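Local atomic coordinates of pectate lyase/Amb allergen (Acidovorax citrulli, PDB entry 4HWV), a protein that probably cleaves pectate as a calcium-binding, secreted lyase of polysaccharide lyase family 1, built on a right-handed parallel beta-helix. Residues V192-F206 / S235-R249. Sequence-based numbering, arbitrary orientation. Where two conformers were deposited one is given.
Sequences VANIVIRNITFEDAF and SHVWIDHNTFSDGDR
R249 lays its guanidinium flat on one face of the F206 ring, the planes 3° apart and CZ 3.6 Å from the ring centroid of F206, a cation-pi stack. The same group turns its edge to D204: NE reaches D204 OD2 at 2.7 Å on the syn lone pair, while NH2 meets that oxygen from above the carboxylate plane. Both nitrogens thus grip one atom, and the two flat groups stand nearly perpendicular, at 87°. D204 OD1 is taken by H277.

A second side-on salt bridge joins R198 to D240. The R198 chain bends at chi3, and the outer corner of W238, CH2, sits over one face of its guanidinium, 3.5 Å from R198 CZ; the two planes are clearly inclined, so this is not a flat stack. D240 OD2 receives NE and NH2 of R198 and also ND1 of H241 at 2.7 Å, three donors on one oxygen; R198 NH1 turns to the backbone of D19.

Between these sites N242 bridges the bend joining the strands. Its ND2 donates almost straight (174°) to I197 O, although from above that carbonyl's plane, and its OD1 accepts I200 N at 3.0 Å on a lone pair. On the interior side, beyond the bend from I197 and I239, the rings of F202 and F244 have almost the same tilt but are offset so far, centroids 4.9 Å apart, that they overlap little, F202 CD2 meeting F244 CE2.

Parallel backbone pairing of 192-198 with 237-240, and of 201-203 with 243-245, identifies successive coils of the beta-helix. Chemically, I195, I197, V237 and I239, with F202 and F244, pack in its interior, N242 OD1 satisfies I200 N while ND2 gives I197 O a second donor beside D240 N, and the shared carboxylate oxygens of D204 and D240 probably remain anionic, each stabilised by an arginine.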
ATOM      1  N   VAL A 192       1.187  27.703 -19.664  1.00  5.24           N
ATOM      2  CA  VAL A 192       2.468  27.209 -20.127  1.00  4.91           C
ATOM      3  C   VAL A 192       2.291  26.319 -21.350  1.00  4.85           C
ATOM      4  O   VAL A 192       1.186  25.887 -21.676  1.00  5.13           O
ATOM      5  CB  VAL A 192       3.185  26.371 -19.026  1.00  5.16           C
ATOM      6  CG1 VAL A 192       3.396  27.223 -17.769  1.00  5.66           C
ATOM      7  CG2 VAL A 192       2.392  25.097 -18.711  1.00  5.70           C
ATOM      8  N   ALA A 193       3.396  26.007 -22.003  1.00  4.82           N
ATOM      9  CA  ALA A 193       3.385  25.046 -23.092  1.00  4.75           C
ATOM     10  C   ALA A 193       4.650  24.218 -23.051  1.00  4.46           C
ATOM     11  O   ALA A 193       5.679  24.658 -22.527  1.00  4.77           O
ATOM     12  CB  ALA A 193       3.293  25.756 -24.444  1.00  5.74           C
ATOM     13  N   ASN A 194       4.563  23.025 -23.637  1.00  4.22           N
ATOM     14  CA  ASN A 194       5.733  22.245 -24.048  1.00  4.25           C
ATOM     15  C   ASN A 194       6.414  21.520 -22.877  1.00  4.16           C
ATOM     16  O   ASN A 194       7.492  21.914 -22.412  1.00  4.15           O
ATOM     17  CB  ASN A 194       6.717  23.105 -24.834  1.00  4.17           C
ATOM     18  CG  ASN A 194       7.752  22.262 -25.516  1.00  3.52           C
ATOM     19  OD1 ASN A 194       7.457  21.122 -25.916  1.00  4.18           O
ATOM     20  ND2 ASN A 194       8.969  22.802 -25.673  1.00  4.46           N
ATOM     21  N   ILE A 195       5.774  20.449 -22.406  1.00  3.83           N
ATOM     22  CA  ILE A 195       6.223  19.722 -21.215  1.00  3.62           C
ATOM     23  C   ILE A 195       6.283  18.231 -21.524  1.00  3.15           C
ATOM     24  O   ILE A 195       5.365  17.687 -22.158  1.00  4.03           O
ATOM     25  CB  ILE A 195       5.281  19.996 -20.021  1.00  4.16           C
ATOM     26  CG1 ILE A 195       5.436  21.451 -19.552  1.00  4.90           C
ATOM     27  CG2 ILE A 195       5.551  19.017 -18.874  1.00  4.98           C
ATOM     28  CD1 ILE A 195       4.309  21.931 -18.626  1.00  5.34           C
ATOM     29  N   VAL A 196       7.387  17.586 -21.117  1.00  2.49           N
ATOM     30  CA  VAL A 196       7.581  16.154 -21.304  1.00  2.72           C
ATOM     31  C   VAL A 196       7.850  15.531 -19.933  1.00  2.83           C
ATOM     32  O   VAL A 196       8.665  16.048 -19.155  1.00  3.28           O
ATOM     33  CB  VAL A 196       8.768  15.883 -22.249  1.00  3.31           C
ATOM     34  CG1 VAL A 196       9.163  14.391 -22.209  1.00  4.48           C
ATOM     35  CG2 VAL A 196       8.444  16.356 -23.667  1.00  4.15           C
ATOM     36  N   ILE A 197       7.159  14.423 -19.637  1.00  2.53           N
ATOM     37  CA  ILE A 197       7.320  13.739 -18.356  1.00  2.71           C
ATOM     38  C   ILE A 197       7.482  12.253 -18.653  1.00  2.89           C
ATOM     39  O   ILE A 197       6.587  11.657 -19.257  1.00  3.20           O
ATOM     40  CB  ILE A 197       6.076  13.978 -17.427  1.00  3.40           C
ATOM     41  CG1 ILE A 197       5.912  15.483 -17.139  1.00  3.97           C
ATOM     42  CG2 ILE A 197       6.190  13.183 -16.141  1.00  4.08           C
ATOM     43  CD1 ILE A 197       4.629  15.845 -16.428  1.00  4.47           C
ATOM     44  N   ARG A 198       8.624  11.661 -18.280  1.00  2.73           N
ATOM     45  CA  ARG A 198       8.903  10.257 -18.610  1.00  3.27           C
ATOM     46  C   ARG A 198       9.625   9.521 -17.492  1.00  2.88           C
ATOM     47  O   ARG A 198      10.409  10.099 -16.751  1.00  3.41           O
ATOM     48  CB  ARG A 198       9.796  10.129 -19.856  1.00  3.77           C
ATOM     49  CG  ARG A 198       9.335  10.961 -21.031  1.00  4.54           C
ATOM     50  CD  ARG A 198      10.269  10.778 -22.206  1.00  4.49           C
ATOM     51  NE  ARG A 198      10.044   9.515 -22.911  1.00  4.19           N
ATOM     52  CZ  ARG A 198      10.825   9.073 -23.886  1.00  4.55           C
ATOM     53  NH1 ARG A 198      11.949   9.722 -24.194  1.00  6.13           N
ATOM     54  NH2 ARG A 198      10.491   7.969 -24.537  1.00  5.37           N
ATOM     55  N   ASN A 199       9.368   8.213 -17.418  1.00  3.51           N
ATOM     56  CA  ASN A 199      10.154   7.292 -16.616  1.00  3.11           C
ATOM     57  C   ASN A 199      10.090   7.530 -15.114  1.00  2.73           C
ATOM     58  O   ASN A 199      11.040   7.209 -14.407  1.00  3.51           O
ATOM     59  CB  ASN A 199      11.613   7.247 -17.081  1.00  3.16           C
ATOM     60  CG  ASN A 199      12.313   5.979 -16.627  1.00  3.30           C
ATOM     61  OD1 ASN A 199      11.705   4.907 -16.635  1.00  3.88           O
ATOM     62  ND2 ASN A 199      13.592   6.086 -16.241  1.00  4.18           N
ATOM     63  N   ILE A 200       8.945   8.016 -14.624  1.00  3.05           N
ATOM     64  CA  ILE A 200       8.760   8.278 -13.194  1.00  3.21           C
ATOM     65  C   ILE A 200       7.597   7.427 -12.699  1.00  3.38           C
ATOM     66  O   ILE A 200       6.597   7.222 -13.409  1.00  3.38           O
ATOM     67  CB  ILE A 200       8.459   9.777 -12.958  1.00  3.34           C
ATOM     68  CG1 ILE A 200       9.674  10.604 -13.369  1.00  4.10           C
ATOM     69  CG2 ILE A 200       8.072  10.068 -11.495  1.00  3.97           C
ATOM     70  CD1 ILE A 200       9.356  12.052 -13.675  1.00  4.45           C
ATOM     71  N   THR A 201       7.738   6.904 -11.485  1.00  3.37           N
ATOM     72  CA  THR A 201       6.614   6.268 -10.794  1.00  3.55           C
ATOM     73  C   THR A 201       5.985   7.282  -9.840  1.00  3.74           C
ATOM     74  O   THR A 201       6.634   7.733  -8.896  1.00  4.53           O
ATOM     75  CB  THR A 201       7.086   5.013 -10.048  1.00  4.20           C
ATOM     76  OG1 THR A 201       7.486   4.056 -11.023  1.00  4.96           O
ATOM     77  CG2 THR A 201       5.969   4.394  -9.213  1.00  4.63           C
ATOM     78  N   PHE A 202       4.727   7.642 -10.117  1.00  3.70           N
ATOM     79  CA  PHE A 202       3.971   8.610  -9.342  1.00  3.68           C
ATOM     80  C   PHE A 202       3.040   7.830  -8.416  1.00  3.62           C
ATOM     81  O   PHE A 202       2.327   6.940  -8.884  1.00  4.74           O
ATOM     82  CB  PHE A 202       3.114   9.462 -10.281  1.00  3.75           C
ATOM     83  CG  PHE A 202       3.879  10.445 -11.116  1.00  3.40           C
ATOM     84  CD1 PHE A 202       4.112  11.727 -10.620  1.00  3.75           C
ATOM     85  CD2 PHE A 202       4.350  10.113 -12.385  1.00  3.87           C
ATOM     86  CE1 PHE A 202       4.798  12.657 -11.367  1.00  4.37           C
ATOM     87  CE2 PHE A 202       5.042  11.062 -13.148  1.00  3.63           C
ATOM     88  CZ  PHE A 202       5.260  12.324 -12.646  1.00  4.16           C
ATOM     89  N   GLU A 203       3.023   8.158  -7.125  1.00  3.46           N
ATOM     90  CA  GLU A 203       2.124   7.455  -6.195  1.00  3.80           C
ATOM     91  C   GLU A 203       1.386   8.387  -5.263  1.00  3.63           C
ATOM     92  O   GLU A 203       1.991   9.271  -4.650  1.00  4.14           O
ATOM     93  CB  GLU A 203       2.891   6.494  -5.273  1.00  4.62           C
ATOM     94  CG  GLU A 203       3.624   5.368  -6.011  1.00  5.82           C
ATOM     95  CD  GLU A 203       4.433   4.467  -5.109  1.00  7.21           C
ATOM     96  OE1 GLU A 203       4.235   4.484  -3.880  1.00  7.66           O
ATOM     97  OE2 GLU A 203       5.268   3.714  -5.656  1.00 10.30           O
ATOM     98  N   ASP A 204       0.078   8.155  -5.147  1.00  3.68           N
ATOM     99  CA  ASP A 204      -0.686   8.481  -3.941  1.00  3.26           C
ATOM    100  C   ASP A 204      -0.738   9.977  -3.646  1.00  2.26           C
ATOM    101  O   ASP A 204      -0.168  10.455  -2.654  1.00  3.31           O
ATOM    102  CB  ASP A 204      -0.121   7.689  -2.751  1.00  3.87           C
ATOM    103  CG  ASP A 204      -0.994   7.770  -1.512  1.00  4.35           C
ATOM    104  OD1 ASP A 204      -2.183   8.133  -1.612  1.00  4.64           O
ATOM    105  OD2 ASP A 204      -0.474   7.472  -0.429  1.00  4.54           O
ATOM    106  N   ALA A 205      -1.427  10.715  -4.518  1.00  2.50           N
ATOM    107  CA  ALA A 205      -1.701  12.129  -4.269  1.00  3.31           C
ATOM    108  C   ALA A 205      -2.842  12.188  -3.261  1.00  4.00           C
ATOM    109  O   ALA A 205      -4.015  12.149  -3.629  1.00  5.32           O
ATOM    110  CB  ALA A 205      -2.064  12.839  -5.569  1.00  4.38           C
ATOM    111  N   PHE A 206      -2.474  12.238  -1.989  1.00  3.53           N
ATOM    112  CA  PHE A 206      -3.395  11.989  -0.875  1.00  3.14           C
ATOM    113  C   PHE A 206      -3.776  13.304  -0.208  1.00  3.13           C
ATOM    114  O   PHE A 206      -2.920  14.118   0.160  1.00  4.80           O
ATOM    115  CB  PHE A 206      -2.671  11.093   0.134  1.00  3.31           C
ATOM    116  CG  PHE A 206      -3.554  10.508   1.208  1.00  3.15           C
ATOM    117  CD1 PHE A 206      -4.085   9.226   1.067  1.00  3.99           C
ATOM    118  CD2 PHE A 206      -3.827  11.232   2.376  1.00  3.61           C
ATOM    119  CE1 PHE A 206      -4.873   8.662   2.068  1.00  3.89           C
ATOM    120  CE2 PHE A 206      -4.615  10.678   3.393  1.00  3.90           C
ATOM    121  CZ  PHE A 206      -5.144   9.388   3.237  1.00  4.10           C
ATOM    122  N   SER A 235      -0.514  23.568 -22.836  1.00  5.06           N
ATOM    123  CA  SER A 235      -0.683  23.026 -24.180  0.50  5.28           C
ATOM    124  C   SER A 235       0.592  22.284 -24.557  1.00  4.96           C
ATOM    125  O   SER A 235       1.684  22.763 -24.236  1.00  6.12           O
ATOM    126  CB  SER A 235      -0.884  24.166 -25.178  0.50  5.86           C
ATOM    127  OG  SER A 235      -0.972  23.680 -26.506  0.50  7.05           O
ATOM    128  N   HIS A 236       0.469  21.164 -25.270  1.00  4.65           N
ATOM    129  CA  HIS A 236       1.630  20.397 -25.778  1.00  4.36           C
ATOM    130  C   HIS A 236       2.385  19.696 -24.658  1.00  4.05           C
ATOM    131  O   HIS A 236       3.406  20.178 -24.150  1.00  4.57           O
ATOM    132  CB  HIS A 236       2.520  21.237 -26.695  1.00  5.63           C
ATOM    133  CG  HIS A 236       1.910  21.451 -28.033  1.00  6.67           C
ATOM    134  ND1 HIS A 236       1.093  22.520 -28.315  1.00  9.37           N
ATOM    135  CD2 HIS A 236       1.925  20.687 -29.146  1.00  7.92           C
ATOM    136  CE1 HIS A 236       0.680  22.439 -29.567  1.00  9.81           C
ATOM    137  NE2 HIS A 236       1.159  21.328 -30.090  1.00  9.35           N
ATOM    138  N   VAL A 237       1.809  18.568 -24.256  1.00  3.84           N
ATOM    139  CA  VAL A 237       2.239  17.831 -23.077  1.00  3.71           C
ATOM    140  C   VAL A 237       2.329  16.359 -23.446  1.00  3.58           C
ATOM    141  O   VAL A 237       1.358  15.795 -23.957  1.00  4.18           O
ATOM    142  CB  VAL A 237       1.230  18.010 -21.903  1.00  3.80           C
ATOM    143  CG1 VAL A 237       1.635  17.160 -20.713  1.00  5.41           C
ATOM    144  CG2 VAL A 237       1.116  19.487 -21.492  1.00  4.65           C
ATOM    145  N   TRP A 238       3.487  15.757 -23.188  1.00  3.31           N
ATOM    146  CA  TRP A 238       3.720  14.359 -23.506  1.00  2.47           C
ATOM    147  C   TRP A 238       4.091  13.623 -22.216  1.00  3.05           C
ATOM    148  O   TRP A 238       5.131  13.911 -21.591  1.00  3.97           O
ATOM    149  CB  TRP A 238       4.842  14.229 -24.542  1.00  3.21           C
ATOM    150  CG  TRP A 238       5.067  12.811 -25.018  1.00  3.17           C
ATOM    151  CD1 TRP A 238       4.114  11.852 -25.259  1.00  3.98           C
ATOM    152  CD2 TRP A 238       6.336  12.196 -25.295  1.00  2.62           C
ATOM    153  NE1 TRP A 238       4.714  10.692 -25.689  1.00  3.34           N
ATOM    154  CE2 TRP A 238       6.077  10.874 -25.723  1.00  2.60           C
ATOM    155  CE3 TRP A 238       7.677  12.642 -25.234  1.00  3.84           C
ATOM    156  CZ2 TRP A 238       7.104   9.979 -26.056  1.00  3.43           C
ATOM    157  CZ3 TRP A 238       8.689  11.748 -25.583  1.00  4.14           C
ATOM    158  CH2 TRP A 238       8.399  10.436 -25.966  1.00  4.23           C
ATOM    159  N   ILE A 239       3.210  12.707 -21.818  1.00  3.06           N
ATOM    160  CA  ILE A 239       3.371  11.941 -20.594  1.00  2.84           C
ATOM    161  C   ILE A 239       3.569  10.506 -21.041  1.00  2.81           C
ATOM    162  O   ILE A 239       2.626   9.848 -21.496  1.00  3.15           O
ATOM    163  CB  ILE A 239       2.110  12.090 -19.708  1.00  3.30           C
ATOM    164  CG1 ILE A 239       1.980  13.554 -19.263  1.00  4.15           C
ATOM    165  CG2 ILE A 239       2.137  11.111 -18.539  1.00  4.41           C
ATOM    166  CD1 ILE A 239       0.592  13.908 -18.733  1.00  5.13           C
ATOM    167  N   ASP A 240       4.811  10.034 -20.928  1.00  2.91           N
ATOM    168  CA  ASP A 240       5.205   8.789 -21.574  1.00  3.00           C
ATOM    169  C   ASP A 240       6.023   7.874 -20.657  1.00  3.01           C
ATOM    170  O   ASP A 240       6.965   8.322 -19.993  1.00  3.78           O
ATOM    171  CB  ASP A 240       6.055   9.122 -22.811  1.00  3.73           C
ATOM    172  CG  ASP A 240       6.598   7.880 -23.496  1.00  3.68           C
ATOM    173  OD1 ASP A 240       5.834   7.178 -24.203  1.00  4.40           O
ATOM    174  OD2 ASP A 240       7.809   7.604 -23.313  1.00  4.40           O
ATOM    175  N   HIS A 241       5.686   6.584 -20.633  1.00  2.90           N
ATOM    176  CA  HIS A 241       6.497   5.610 -19.903  1.00  2.73           C
ATOM    177  C   HIS A 241       6.615   5.948 -18.418  1.00  2.68           C
ATOM    178  O   HIS A 241       7.695   5.842 -17.819  1.00  2.99           O
ATOM    179  CB  HIS A 241       7.893   5.452 -20.533  1.00  3.53           C
ATOM    180  CG  HIS A 241       7.946   4.492 -21.681  1.00  3.40           C
ATOM    181  ND1 HIS A 241       8.018   4.908 -22.991  1.00  4.08           N
ATOM    182  CD2 HIS A 241       8.014   3.138 -21.708  1.00  5.13           C
ATOM    183  CE1 HIS A 241       8.116   3.847 -23.781  1.00  5.08           C
ATOM    184  NE2 HIS A 241       8.106   2.759 -23.028  1.00  5.45           N
ATOM    185  N   ASN A 242       5.485   6.313 -17.805  1.00  2.87           N
ATOM    186  CA  ASN A 242       5.425   6.517 -16.359  1.00  3.57           C
ATOM    187  C   ASN A 242       4.492   5.480 -15.765  1.00  3.12           C
ATOM    188  O   ASN A 242       3.728   4.814 -16.483  1.00  3.54           O
ATOM    189  CB  ASN A 242       4.892   7.911 -15.999  1.00  3.44           C
ATOM    190  CG  ASN A 242       5.690   9.011 -16.652  1.00  2.97           C
ATOM    191  OD1 ASN A 242       6.811   9.312 -16.226  1.00  3.89           O
ATOM    192  ND2 ASN A 242       5.118   9.622 -17.696  1.00  3.54           N
ATOM    193  N   THR A 243       4.565   5.342 -14.447  1.00  3.35           N
ATOM    194  CA  THR A 243       3.619   4.514 -13.715  1.00  3.71           C
ATOM    195  C   THR A 243       2.890   5.418 -12.731  1.00  3.55           C
ATOM    196  O   THR A 243       3.502   6.323 -12.162  1.00  4.26           O
ATOM    197  CB  THR A 243       4.364   3.374 -13.007  1.00  3.80           C
ATOM    198  OG1 THR A 243       4.965   2.556 -14.017  1.00  4.33           O
ATOM    199  CG2 THR A 243       3.427   2.515 -12.134  1.00  4.96           C
ATOM    200  N   PHE A 244       1.580   5.205 -12.557  1.00  3.01           N
ATOM    201  CA  PHE A 244       0.750   6.015 -11.657  1.00  3.43           C
ATOM    202  C   PHE A 244      -0.135   5.082 -10.858  1.00  2.81           C
ATOM    203  O   PHE A 244      -0.717   4.160 -11.425  1.00  3.93           O
ATOM    204  CB  PHE A 244      -0.208   6.904 -12.446  1.00  3.76           C
ATOM    205  CG  PHE A 244       0.458   7.917 -13.338  1.00  3.69           C
ATOM    206  CD1 PHE A 244       0.889   7.580 -14.613  1.00  4.22           C
ATOM    207  CD2 PHE A 244       0.564   9.240 -12.929  1.00  3.60           C
ATOM    208  CE1 PHE A 244       1.463   8.539 -15.439  1.00  4.16           C
ATOM    209  CE2 PHE A 244       1.124  10.194 -13.752  1.00  4.94           C
ATOM    210  CZ  PHE A 244       1.585   9.843 -14.999  1.00  4.49           C
ATOM    211  N   SER A 245      -0.290   5.342  -9.558  1.00  3.17           N
ATOM    212  CA  SER A 245      -1.178   4.530  -8.718  1.00  3.60           C
ATOM    213  C   SER A 245      -1.490   5.252  -7.417  1.00  3.11           C
ATOM    214  O   SER A 245      -0.902   6.297  -7.128  1.00  3.73           O
ATOM    215  CB  SER A 245      -0.524   3.194  -8.358  1.00  4.51           C
ATOM    216  OG  SER A 245       0.498   3.393  -7.416  1.00  4.70           O
ATOM    217  N   ASP A 246      -2.373   4.664  -6.611  1.00  3.51           N
ATOM    218  CA  ASP A 246      -2.620   5.168  -5.261  1.00  3.63           C
ATOM    219  C   ASP A 246      -1.599   4.652  -4.243  1.00  4.00           C
ATOM    220  O   ASP A 246      -1.828   4.740  -3.032  1.00  4.11           O
ATOM    221  CB  ASP A 246      -4.038   4.829  -4.799  1.00  4.06           C
ATOM    222  CG  ASP A 246      -5.090   5.675  -5.499  1.00  3.72           C
ATOM    223  OD1 ASP A 246      -4.708   6.670  -6.174  1.00  4.45           O
ATOM    224  OD2 ASP A 246      -6.297   5.352  -5.353  1.00  4.57           O
ATOM    225  N   GLY A 247      -0.462   4.134  -4.724  1.00  4.47           N
ATOM    226  CA  GLY A 247       0.542   3.617  -3.820  1.00  4.59           C
ATOM    227  C   GLY A 247      -0.041   2.576  -2.885  1.00  4.42           C
ATOM    228  O   GLY A 247      -0.856   1.750  -3.300  1.00  5.87           O
ATOM    229  N   ASP A 248       0.344   2.635  -1.608  1.00  4.00           N
ATOM    230  CA  ASP A 248      -0.121   1.639  -0.647  1.00  4.82           C
ATOM    231  C   ASP A 248      -1.222   2.176   0.269  1.00  5.30           C
ATOM    232  O   ASP A 248      -1.448   1.615   1.334  1.00  6.51           O
ATOM    233  CB  ASP A 248       1.054   1.065   0.167  1.00  5.28           C
ATOM    234  CG  ASP A 248       1.602   2.057   1.162  1.00  5.11           C
ATOM    235  OD1 ASP A 248       1.357   3.278   0.986  1.00  5.99           O
ATOM    236  OD2 ASP A 248       2.278   1.628   2.131  1.00  5.52           O
ATOM    237  N   ARG A 249      -1.893   3.257  -0.134  1.00  4.54           N
ATOM    238  CA  ARG A 249      -3.090   3.709   0.564  1.00  4.38           C
ATOM    239  C   ARG A 249      -4.284   3.608  -0.372  1.00  4.39           C
ATOM    240  O   ARG A 249      -4.761   4.608  -0.932  1.00  4.95           O
ATOM    241  CB  ARG A 249      -2.922   5.130   1.102  1.00  4.58           C
ATOM    242  CG  ARG A 249      -2.044   5.169   2.353  1.00  4.67           C
ATOM    243  CD  ARG A 249      -2.009   6.548   3.022  1.00  4.25           C
ATOM    244  NE  ARG A 249      -1.302   7.501   2.180  1.00  3.82           N
ATOM    245  CZ  ARG A 249      -0.967   8.728   2.571  1.00  3.68           C
ATOM    246  NH1 ARG A 249      -1.308   9.182   3.785  1.00  4.51           N
ATOM    247  NH2 ARG A 249      -0.260   9.486   1.751  1.00  4.72           N
TER
HETATM  248  O   HOH W   1       2.549   4.084  -9.099  1.00 10.31           O
HETATM  249  O   HOH W   2       2.888   4.376  -1.401  1.00  6.55           O
HETATM  250  O   HOH W   3       1.999   6.537  -0.008  1.00  5.38           O
HETATM  251  O   HOH W   4      -3.274   9.282  -6.296  1.00  5.55           O